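Local coordinates for E3 ubiquitin-protein ligase HERC2 (Homo sapiens, PDB 4L1M) that probably serves as a ubiquitin-protein ligase, this portion being its first RCC1-like domain, a seven-bladed beta-propeller, at residues E26-Y37 against Y75-Q87. Sequence-based numbering, arbitrary orientation.
Sequences EVIGWGLIGWKY and YTQAYNSDTLAPQ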
ATOM      1  N   GLU A  26      -1.441 -21.704   1.740  1.00 59.47           N
ATOM      2  CA  GLU A  26      -1.961 -21.414   0.401  1.00 57.29           C
ATOM      3  C   GLU A  26      -1.660 -19.975   0.020  1.00 52.55           C
ATOM      4  O   GLU A  26      -1.836 -19.059   0.805  1.00 49.17           O
ATOM      5  CB  GLU A  26      -3.462 -21.729   0.296  1.00 59.47           C
ATOM      6  CG  GLU A  26      -3.727 -23.239   0.306  1.00 63.53           C
ATOM      7  CD  GLU A  26      -5.161 -23.620  -0.029  1.00 66.73           C
ATOM      8  OE1 GLU A  26      -5.849 -22.858  -0.729  1.00 66.80           O
ATOM      9  OE2 GLU A  26      -5.611 -24.713   0.383  1.00 71.48           O
ATOM     10  N   VAL A  27      -1.117 -19.820  -1.182  1.00 51.55           N
ATOM     11  CA  VAL A  27      -0.862 -18.532  -1.785  1.00 49.45           C
ATOM     12  C   VAL A  27      -1.487 -18.553  -3.163  1.00 49.62           C
ATOM     13  O   VAL A  27      -1.007 -19.244  -4.059  1.00 49.95           O
ATOM     14  CB  VAL A  27       0.648 -18.234  -1.935  1.00 47.98           C
ATOM     15  CG1 VAL A  27       0.846 -16.846  -2.502  1.00 45.83           C
ATOM     16  CG2 VAL A  27       1.351 -18.352  -0.597  1.00 48.12           C
ATOM     17  N   ILE A  28      -2.536 -17.758  -3.325  1.00 50.71           N
ATOM     18  CA  ILE A  28      -3.281 -17.673  -4.574  1.00 51.17           C
ATOM     19  C   ILE A  28      -3.004 -16.340  -5.259  1.00 48.12           C
ATOM     20  O   ILE A  28      -2.944 -15.295  -4.600  1.00 45.12           O
ATOM     21  CB  ILE A  28      -4.797 -17.739  -4.348  1.00 52.70           C
ATOM     22  CG1 ILE A  28      -5.150 -18.711  -3.238  1.00 54.93           C
ATOM     23  CG2 ILE A  28      -5.495 -18.125  -5.646  1.00 54.51           C
ATOM     24  CD1 ILE A  28      -4.742 -20.136  -3.518  1.00 57.09           C
ATOM     25  N   GLY A  29      -2.815 -16.397  -6.578  1.00 47.89           N
ATOM     26  CA  GLY A  29      -2.626 -15.202  -7.394  1.00 46.01           C
ATOM     27  C   GLY A  29      -3.457 -15.253  -8.648  1.00 46.59           C
ATOM     28  O   GLY A  29      -3.822 -16.333  -9.124  1.00 47.63           O
ATOM     29  N   TRP A  30      -3.802 -14.077  -9.160  1.00 46.13           N
ATOM     30  CA  TRP A  30      -4.499 -13.995 -10.438  1.00 47.44           C
ATOM     31  C   TRP A  30      -4.303 -12.644 -11.046  1.00 45.26           C
ATOM     32  O   TRP A  30      -3.887 -11.718 -10.363  1.00 44.74           O
ATOM     33  CB  TRP A  30      -5.994 -14.337 -10.302  1.00 48.94           C
ATOM     34  CG  TRP A  30      -6.750 -13.486  -9.361  1.00 47.83           C
ATOM     35  CD1 TRP A  30      -7.588 -12.456  -9.690  1.00 48.10           C
ATOM     36  CD2 TRP A  30      -6.782 -13.591  -7.935  1.00 47.31           C
ATOM     37  NE1 TRP A  30      -8.128 -11.908  -8.553  1.00 47.37           N
ATOM     38  CE2 TRP A  30      -7.656 -12.595  -7.464  1.00 47.00           C
ATOM     39  CE3 TRP A  30      -6.178 -14.449  -7.007  1.00 48.28           C
ATOM     40  CZ2 TRP A  30      -7.922 -12.416  -6.107  1.00 46.11           C
ATOM     41  CZ3 TRP A  30      -6.438 -14.266  -5.654  1.00 47.12           C
ATOM     42  CH2 TRP A  30      -7.299 -13.261  -5.220  1.00 46.75           C
ATOM     43  N   GLY A  31      -4.601 -12.537 -12.340  1.00 45.86           N
ATOM     44  CA  GLY A  31      -4.364 -11.307 -13.101  1.00 45.76           C
ATOM     45  C   GLY A  31      -3.315 -11.519 -14.175  1.00 46.69           C
ATOM     46  O   GLY A  31      -3.160 -12.612 -14.667  1.00 46.91           O
ATOM     47  N   LEU A  32      -2.580 -10.468 -14.513  1.00 47.81           N
ATOM     48  CA  LEU A  32      -1.594 -10.530 -15.592  1.00 49.81           C
ATOM     49  C   LEU A  32      -0.299 -11.134 -15.068  1.00 48.93           C
ATOM     50  O   LEU A  32       0.583 -10.443 -14.568  1.00 47.86           O
ATOM     51  CB  LEU A  32      -1.370  -9.126 -16.180  1.00 50.23           C
ATOM     52  CG  LEU A  32      -0.382  -8.954 -17.349  1.00 52.22           C
ATOM     53  CD1 LEU A  32      -0.791  -9.765 -18.562  1.00 53.96           C
ATOM     54  CD2 LEU A  32      -0.251  -7.470 -17.697  1.00 51.60           C
ATOM     55  N   ILE A  33      -0.204 -12.443 -15.196  1.00 52.20           N
ATOM     56  CA  ILE A  33       0.890 -13.219 -14.646  1.00 53.12           C
ATOM     57  C   ILE A  33       1.467 -14.057 -15.738  1.00 54.57           C
ATOM     58  O   ILE A  33       0.756 -14.819 -16.379  1.00 55.51           O
ATOM     59  CB  ILE A  33       0.377 -14.126 -13.529  1.00 55.47           C
ATOM     60  CG1 ILE A  33       0.255 -13.320 -12.247  1.00 54.68           C
ATOM     61  CG2 ILE A  33       1.296 -15.319 -13.293  1.00 57.65           C
ATOM     62  CD1 ILE A  33      -0.659 -13.974 -11.242  1.00 57.59           C
ATOM     63  N   GLY A  34       2.773 -13.925 -15.942  1.00 55.53           N
ATOM     64  CA  GLY A  34       3.430 -14.514 -17.100  1.00 57.67           C
ATOM     65  C   GLY A  34       3.952 -15.933 -16.950  1.00 59.68           C
ATOM     66  O   GLY A  34       4.385 -16.501 -17.936  1.00 64.12           O
ATOM     67  N   TRP A  35       3.930 -16.520 -15.752  1.00 60.06           N
ATOM     68  CA  TRP A  35       4.434 -17.897 -15.560  0.50 63.04           C
ATOM     69  C   TRP A  35       3.372 -18.962 -15.882  1.00 67.79           C
ATOM     70  O   TRP A  35       3.705 -20.069 -16.327  1.00 73.24           O
ATOM     71  CB  TRP A  35       5.059 -18.129 -14.157  0.50 60.00           C
ATOM     72  CG  TRP A  35       4.251 -17.732 -12.926  0.50 56.64           C
ATOM     73  CD1 TRP A  35       3.279 -18.470 -12.305  0.50 56.59           C
ATOM     74  CD2 TRP A  35       4.419 -16.553 -12.131  0.50 52.57           C
ATOM     75  NE1 TRP A  35       2.815 -17.806 -11.200  0.50 53.66           N
ATOM     76  CE2 TRP A  35       3.496 -16.627 -11.072  0.50 51.90           C
ATOM     77  CE3 TRP A  35       5.237 -15.434 -12.231  0.50 50.87           C
ATOM     78  CZ2 TRP A  35       3.367 -15.617 -10.125  0.50 49.91           C
ATOM     79  CZ3 TRP A  35       5.113 -14.444 -11.292  0.50 49.10           C
ATOM     80  CH2 TRP A  35       4.185 -14.538 -10.251  0.50 48.86           C
ATOM     81  N   LYS A  36       2.086 -18.610 -15.694  1.00 73.47           N
ATOM     82  CA  LYS A  36       0.914 -19.475 -15.940  1.00 77.75           C
ATOM     83  C   LYS A  36       0.628 -19.615 -17.421  1.00 84.34           C
ATOM     84  O   LYS A  36       0.521 -18.600 -18.134  1.00 87.00           O
ATOM     85  CB  LYS A  36      -0.337 -18.867 -15.289  1.00 74.35           C
ATOM     86  N   TYR A  37       0.475 -20.859 -17.875  1.00 87.38           N
ATOM     87  CA  TYR A  37       0.110 -21.139 -19.272  1.00 90.82           C
ATOM     88  C   TYR A  37      -1.194 -20.432 -19.648  1.00 91.21           C
ATOM     89  O   TYR A  37      -2.093 -21.052 -20.211  1.00 94.34           O
ATOM     90  CB  TYR A  37      -0.033 -22.655 -19.495  1.00 92.16           C
ATOM     91  N   TYR A  75      12.382 -11.879  -0.887  1.00 39.38           N
ATOM     92  CA  TYR A  75      12.567 -12.427  -2.206  1.00 39.45           C
ATOM     93  C   TYR A  75      11.910 -11.543  -3.207  1.00 38.77           C
ATOM     94  O   TYR A  75      10.982 -10.789  -2.870  1.00 38.77           O
ATOM     95  CB  TYR A  75      11.950 -13.811  -2.293  1.00 40.65           C
ATOM     96  CG  TYR A  75      12.634 -14.805  -1.399  1.00 41.43           C
ATOM     97  CD1 TYR A  75      12.389 -14.805  -0.036  1.00 41.28           C
ATOM     98  CD2 TYR A  75      13.552 -15.713  -1.900  1.00 41.88           C
ATOM     99  CE1 TYR A  75      13.029 -15.705   0.800  1.00 42.45           C
ATOM    100  CE2 TYR A  75      14.202 -16.602  -1.061  1.00 43.04           C
ATOM    101  CZ  TYR A  75      13.929 -16.591   0.287  1.00 43.15           C
ATOM    102  OH  TYR A  75      14.526 -17.474   1.157  1.00 45.26           O
ATOM    103  N   THR A  76      12.371 -11.630  -4.451  1.00 38.43           N
ATOM    104  CA  THR A  76      11.790 -10.829  -5.511  1.00 37.43           C
ATOM    105  C   THR A  76      11.414 -11.705  -6.694  1.00 37.98           C
ATOM    106  O   THR A  76      12.117 -12.672  -7.011  1.00 40.31           O
ATOM    107  CB  THR A  76      12.741  -9.664  -5.935  1.00 37.54           C
ATOM    108  OG1 THR A  76      12.091  -8.836  -6.904  1.00 37.25           O
ATOM    109  CG2 THR A  76      14.076 -10.173  -6.518  1.00 39.02           C
ATOM    110  N   GLN A  77      10.318 -11.351  -7.347  1.00 37.14           N
ATOM    111  CA  GLN A  77       9.825 -12.059  -8.511  1.00 38.05           C
ATOM    112  C   GLN A  77       9.184 -11.054  -9.479  1.00 39.02           C
ATOM    113  O   GLN A  77       8.430 -10.174  -9.056  1.00 37.63           O
ATOM    114  CB  GLN A  77       8.775 -13.062  -8.066  1.00 37.71           C
ATOM    115  CG  GLN A  77       8.044 -13.797  -9.182  1.00 38.70           C
ATOM    116  CD  GLN A  77       8.893 -14.836  -9.877  1.00 40.40           C
ATOM    117  OE1 GLN A  77       9.675 -15.537  -9.258  1.00 40.64           O
ATOM    118  NE2 GLN A  77       8.724 -14.956 -11.179  1.00 42.11           N
ATOM    119  N   ALA A  78       9.433 -11.221 -10.783  1.00 41.29           N
ATOM    120  CA  ALA A  78       8.758 -10.395 -11.810  1.00 41.60           C
ATOM    121  C   ALA A  78       7.409 -10.999 -12.162  1.00 42.61           C
ATOM    122  O   ALA A  78       7.269 -12.214 -12.239  1.00 44.74           O
ATOM    123  CB  ALA A  78       9.618 -10.283 -13.072  1.00 42.27           C
ATOM    124  N   TYR A  79       6.433 -10.147 -12.435  1.00 42.45           N
ATOM    125  CA  TYR A  79       5.108 -10.600 -12.849  1.00 42.86           C
ATOM    126  C   TYR A  79       5.141 -11.309 -14.161  1.00 46.34           C
ATOM    127  O   TYR A  79       4.380 -12.248 -14.375  1.00 48.41           O
ATOM    128  CB  TYR A  79       4.139  -9.415 -13.005  1.00 42.05           C
ATOM    129  CG  TYR A  79       3.944  -8.556 -11.784  1.00 39.38           C
ATOM    130  CD1 TYR A  79       3.529  -9.103 -10.574  1.00 39.63           C
ATOM    131  CD2 TYR A  79       4.147  -7.211 -11.845  1.00 39.02           C
ATOM    132  CE1 TYR A  79       3.344  -8.310  -9.450  1.00 38.71           C
ATOM    133  CE2 TYR A  79       3.936  -6.398 -10.737  1.00 38.82           C
ATOM    134  CZ  TYR A  79       3.543  -6.942  -9.539  1.00 37.50           C
ATOM    135  OH  TYR A  79       3.371  -6.098  -8.468  1.00 34.81           O
ATOM    136  N   ASN A  80       5.986 -10.837 -15.070  1.00 51.35           N
ATOM    137  CA  ASN A  80       5.983 -11.340 -16.441  1.00 58.15           C
ATOM    138  C   ASN A  80       7.148 -12.247 -16.777  1.00 60.34           C
ATOM    139  O   ASN A  80       7.444 -12.464 -17.939  1.00 62.35           O
ATOM    140  CB  ASN A  80       5.910 -10.189 -17.452  1.00 61.28           C
ATOM    141  CG  ASN A  80       5.330 -10.636 -18.787  1.00 69.83           C
ATOM    142  OD1 ASN A  80       4.290 -11.306 -18.839  1.00 75.29           O
ATOM    143  ND2 ASN A  80       6.012 -10.291 -19.881  1.00 75.19           N
ATOM    144  N   SER A  81       7.807 -12.789 -15.765  1.00 62.27           N
ATOM    145  CA  SER A  81       8.794 -13.853 -15.980  1.00 65.63           C
ATOM    146  C   SER A  81       8.109 -15.125 -16.483  1.00 67.59           C
ATOM    147  O   SER A  81       6.936 -15.345 -16.226  1.00 66.64           O
ATOM    148  CB  SER A  81       9.627 -14.100 -14.695  1.00 66.05           C
ATOM    149  OG  SER A  81      10.632 -15.079 -14.914  1.00 76.62           O
ATOM    150  N   ASP A  82       8.847 -15.948 -17.223  1.00 72.17           N
ATOM    151  CA  ASP A  82       8.310 -17.215 -17.761  1.00 77.55           C
ATOM    152  C   ASP A  82       8.207 -18.293 -16.667  1.00 74.31           C
ATOM    153  O   ASP A  82       7.395 -19.219 -16.763  1.00 73.27           O
ATOM    154  CB  ASP A  82       9.148 -17.716 -18.979  1.00 82.73           C
ATOM    155  CG  ASP A  82      10.658 -17.805 -18.688  1.00 87.33           C
ATOM    156  OD1 ASP A  82      11.131 -17.175 -17.715  1.00 90.28           O
ATOM    157  OD2 ASP A  82      11.375 -18.500 -19.447  1.00 92.57           O
ATOM    158  N   THR A  83       9.023 -18.142 -15.628  1.00 70.22           N
ATOM    159  CA  THR A  83       9.135 -19.147 -14.587  1.00 67.60           C
ATOM    160  C   THR A  83       8.913 -18.451 -13.253  1.00 60.02           C
ATOM    161  O   THR A  83       9.370 -17.316 -13.037  1.00 58.49           O
ATOM    162  CB  THR A  83      10.489 -19.914 -14.701  1.00 71.59           C
ATOM    163  OG1 THR A  83      10.631 -20.905 -13.671  1.00 74.20           O
ATOM    164  CG2 THR A  83      11.675 -18.979 -14.650  1.00 72.43           C
ATOM    165  N   LEU A  84       8.128 -19.100 -12.395  1.00 55.58           N
ATOM    166  CA  LEU A  84       7.957 -18.678 -11.000  1.00 49.99           C
ATOM    167  C   LEU A  84       9.110 -19.226 -10.186  1.00 48.94           C
ATOM    168  O   LEU A  84       9.283 -20.424 -10.125  1.00 50.84           O
ATOM    169  CB  LEU A  84       6.661 -19.222 -10.467  1.00 49.58           C
ATOM    170  CG  LEU A  84       6.381 -18.996  -8.982  1.00 48.61           C
ATOM    171  CD1 LEU A  84       6.537 -17.532  -8.581  1.00 47.11           C
ATOM    172  CD2 LEU A  84       4.986 -19.498  -8.637  1.00 48.88           C
ATOM    173  N   ALA A  85       9.918 -18.356  -9.590  1.00 47.37           N
ATOM    174  CA  ALA A  85      11.164 -18.748  -8.902  1.00 48.24           C
ATOM    175  C   ALA A  85      11.749 -17.545  -8.165  1.00 46.84           C
ATOM    176  O   ALA A  85      12.680 -16.891  -8.644  1.00 47.37           O
ATOM    177  CB  ALA A  85      12.183 -19.314  -9.878  1.00 49.49           C
ATOM    178  N   PRO A  86      11.209 -17.251  -6.988  1.00 45.61           N
ATOM    179  CA  PRO A  86      11.616 -16.028  -6.339  1.00 44.36           C
ATOM    180  C   PRO A  86      13.057 -16.068  -5.915  1.00 44.46           C
ATOM    181  O   PRO A  86      13.538 -17.067  -5.379  1.00 44.26           O
ATOM    182  CB  PRO A  86      10.695 -15.950  -5.111  1.00 44.61           C
ATOM    183  CG  PRO A  86       9.647 -16.992  -5.339  1.00 45.23           C
ATOM    184  CD  PRO A  86      10.306 -18.042  -6.147  1.00 45.91           C
ATOM    185  N   GLN A  87      13.734 -14.963  -6.140  1.00 43.54           N
ATOM    186  CA  GLN A  87      15.157 -14.893  -5.889  1.00 44.81           C
ATOM    187  C   GLN A  87      15.383 -14.073  -4.640  1.00 44.55           C
ATOM    188  O   GLN A  87      14.671 -13.109  -4.356  1.00 41.30           O
ATOM    189  CB  GLN A  87      15.888 -14.271  -7.073  1.00 44.38           C
ATOM    190  CG  GLN A  87      15.741 -15.050  -8.358  1.00 44.98           C
ATOM    191  CD  GLN A  87      16.384 -16.413  -8.279  1.00 47.17           C
ATOM    192  OE1 GLN A  87      17.611 -16.536  -8.204  1.00 46.83           O
ATOM    193  NE2 GLN A  87      15.556 -17.456  -8.313  1.00 47.91           N
TER
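Trp35, in one of its two modelled conformers, for which the indole contacts hold, lays its indole against Leu84, whose CB stands 3.8 Å from the centroid of the five-membered ring, nearly straight over the face, a CH-pi contact. The two methyls of Leu84 continue along the same face, CD1 packing on Trp35 CZ2 and CE2, CD2 on NE1. Ile33 CG2 of the same segment sits over the centre of the opposite face, so the indole is sandwiched between two aliphatic side chains. A chi1 of 51° sets CG between the backbone N and the carbonyl carbon and, with the ring turned about chi2, the six-membered ring lies beside Gln77 and Ala78. There Ala78 O meets the ring edge in plane, 3.2 Å from Trp35 CZ3. Gln77 crosses the same corner with its amide plane 84° from the indole, NE2 lying 3.6 Å from Trp35 CZ3. That amide is fixed by its own segment: NE2 donates to Thr83 O and, at 3.3 Å, to Ala78 O, while OE1 accepts from Ala85 N. Thr83 O also takes a bond from Ser81 OG.

The fold is the RCC1-like beta-propeller, and the contact joins two neighbouring blades near the chain's N-terminus. Strand 27-31 belongs to the blade closed by strands 365-370 and 374-379 from the C-terminal end, whereas 74-78 lies in the next blade, where Phe65 also touches Trp35. Beyond the indole the one hydrogen bond across the contact is backbone to backbone: Gly34 N donates to Tyr79 O at 2.8 Å, nearly straight at 168° and in the carbonyl plane. Tyr79 O belongs to the type I turn from Ala78 to Ser81, and Asn80 OD1 comes to 3.7 Å from Gly34 CA. The Tyr79 hydroxyl is hydrogen-bonded to Ala61 O, while its CB rests near Leu32 O.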